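Local coordinates for protein D-alanyl transferase DltD (Enterococcus faecalis, PDB 6O93) that probably transfers D-alanine onto lipoteichoic acid during cell-wall biogenesis in this Gram-positive bacterium, acting at the cell membrane, at residues 103-108 and 293-298. Sequence-based numbering, arbitrary orientation.
Sequences LSPQWF and VIPPVN. With NA (sodium ion), chain K.
Leu103 and Val293 meet where two neighbouring strands of the parallel sheet, 98-102 and 289-294, run out into the loops at their C-terminal ends, the edge that carries the active site in SGNH-hydrolase-like folds. The last ladder bond joins Leu103 N to Val293 O at 2.9 Å. Two residues beyond Val293, at the next donor position of the ladder, stands Pro295, which has no N-H to offer; its CD carbon lies 2.9 Å from Leu103 O, a very close approach. The pairing therefore gives way to apolar packing. CD1 of Leu103 lies alongside CG1 of Ile294 at 4.1 Å, and the rings of Pro105 and Pro295 touch through their CD atoms. Farther out, Gln106 bends at chi2 (80°), which carries its amide across to Val297, NE2 lying 3.8 Å from CG2. A water accepts a hydrogen bond from the same Gln106 NE2 and lies 2.8 Å from Pro296 O, so that it bridges the two. Next to Leu103 in the chain, Ser104 points its CB away from 293-298, and its OG binds a sodium ion at 2.9 Å, a site it shares with Ser46 and Glu48. With one direct hydrogen bond and one water bridge, the two segments are joined mainly by proline and aliphatic surfaces, while the serine hydroxyl is left to the metal.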
# COMPACT_ATOMS: atom_id res chain seq x y z
N LEU A 103 -5.65 -0.13 -2.42
CA LEU A 103 -6.25 -1.18 -1.61
C LEU A 103 -6.18 -2.52 -2.33
O LEU A 103 -6.18 -2.59 -3.56
CB LEU A 103 -7.70 -0.83 -1.28
CG LEU A 103 -7.90 0.21 -0.18
CD1 LEU A 103 -9.19 0.99 -0.40
CD2 LEU A 103 -7.90 -0.45 1.19
N SER A 104 -6.10 -3.58 -1.55
CA SER A 104 -6.20 -4.94 -2.07
C SER A 104 -7.35 -5.63 -1.35
O SER A 104 -7.31 -5.76 -0.11
CB SER A 104 -4.90 -5.72 -1.86
OG SER A 104 -3.86 -5.22 -2.69
N PRO A 105 -8.40 -6.07 -2.05
CA PRO A 105 -9.46 -6.81 -1.35
C PRO A 105 -8.94 -7.99 -0.58
O PRO A 105 -9.51 -8.35 0.47
CB PRO A 105 -10.39 -7.25 -2.50
CG PRO A 105 -10.11 -6.30 -3.60
CD PRO A 105 -8.66 -5.94 -3.49
N GLN A 106 -7.85 -8.61 -1.05
CA GLN A 106 -7.31 -9.79 -0.40
C GLN A 106 -6.74 -9.49 0.98
O GLN A 106 -6.52 -10.42 1.76
CB GLN A 106 -6.22 -10.41 -1.28
CG GLN A 106 -6.70 -10.84 -2.67
CD GLN A 106 -6.79 -9.67 -3.65
OE1 GLN A 106 -6.30 -8.57 -3.38
NE2 GLN A 106 -7.42 -9.91 -4.79
N TRP A 107 -6.50 -8.21 1.29
CA TRP A 107 -6.06 -7.85 2.63
C TRP A 107 -7.10 -8.20 3.69
O TRP A 107 -6.75 -8.55 4.82
CB TRP A 107 -5.77 -6.35 2.71
CG TRP A 107 -4.54 -5.89 2.00
CD1 TRP A 107 -3.64 -6.65 1.32
CD2 TRP A 107 -4.08 -4.54 1.90
NE1 TRP A 107 -2.64 -5.86 0.80
CE2 TRP A 107 -2.89 -4.56 1.15
CE3 TRP A 107 -4.55 -3.31 2.39
CZ2 TRP A 107 -2.16 -3.40 0.87
CZ3 TRP A 107 -3.83 -2.17 2.11
CH2 TRP A 107 -2.65 -2.22 1.35
N PHE A 108 -8.38 -8.10 3.34
CA PHE A 108 -9.46 -8.11 4.32
C PHE A 108 -9.96 -9.53 4.58
O PHE A 108 -11.14 -9.85 4.43
CB PHE A 108 -10.58 -7.19 3.85
CG PHE A 108 -10.16 -5.75 3.72
CD1 PHE A 108 -9.43 -5.32 2.62
CD2 PHE A 108 -10.47 -4.83 4.70
CE1 PHE A 108 -9.03 -4.01 2.50
CE2 PHE A 108 -10.08 -3.50 4.59
CZ PHE A 108 -9.35 -3.10 3.49
N VAL A 293 -7.35 3.59 -4.66
CA VAL A 293 -7.56 2.75 -5.83
C VAL A 293 -8.03 1.38 -5.36
O VAL A 293 -7.45 0.80 -4.43
CB VAL A 293 -6.27 2.62 -6.67
CG1 VAL A 293 -6.51 1.75 -7.89
CG2 VAL A 293 -5.77 4.00 -7.08
N ILE A 294 -9.08 0.87 -5.99
CA ILE A 294 -9.60 -0.46 -5.71
C ILE A 294 -9.50 -1.26 -7.01
O ILE A 294 -10.16 -0.93 -7.99
CB ILE A 294 -11.05 -0.45 -5.21
CG1 ILE A 294 -11.17 0.44 -3.96
CG2 ILE A 294 -11.51 -1.87 -4.89
CD1 ILE A 294 -12.60 0.60 -3.47
N PRO A 295 -8.69 -2.32 -7.06
CA PRO A 295 -8.56 -3.09 -8.30
C PRO A 295 -9.63 -4.15 -8.41
O PRO A 295 -10.32 -4.46 -7.42
CB PRO A 295 -7.17 -3.72 -8.16
CG PRO A 295 -7.06 -3.97 -6.70
CD PRO A 295 -7.79 -2.84 -6.01
N PRO A 296 -9.82 -4.73 -9.59
CA PRO A 296 -10.71 -5.88 -9.71
C PRO A 296 -9.96 -7.20 -9.61
O PRO A 296 -8.74 -7.21 -9.41
CB PRO A 296 -11.32 -5.70 -11.11
CG PRO A 296 -10.20 -5.06 -11.89
CD PRO A 296 -9.40 -4.22 -10.91
N VAL A 297 -10.68 -8.30 -9.74
CA VAL A 297 -10.10 -9.62 -9.97
C VAL A 297 -10.52 -10.07 -11.36
O VAL A 297 -11.69 -9.91 -11.74
CB VAL A 297 -10.54 -10.64 -8.90
CG1 VAL A 297 -10.04 -12.03 -9.24
CG2 VAL A 297 -10.03 -10.21 -7.53
N ASN A 298 -9.58 -10.60 -12.13
CA ASN A 298 -9.85 -11.01 -13.50
C ASN A 298 -11.06 -11.94 -13.55
O ASN A 298 -11.09 -12.97 -12.88
CB ASN A 298 -8.62 -11.69 -14.11
CG ASN A 298 -8.82 -12.05 -15.57
OD1 ASN A 298 -9.68 -11.50 -16.25
ND2 ASN A 298 -8.01 -12.98 -16.05
NA NA K . -1.72 -6.93 -3.71
O HOH W 1 -7.20 -7.93 -7.18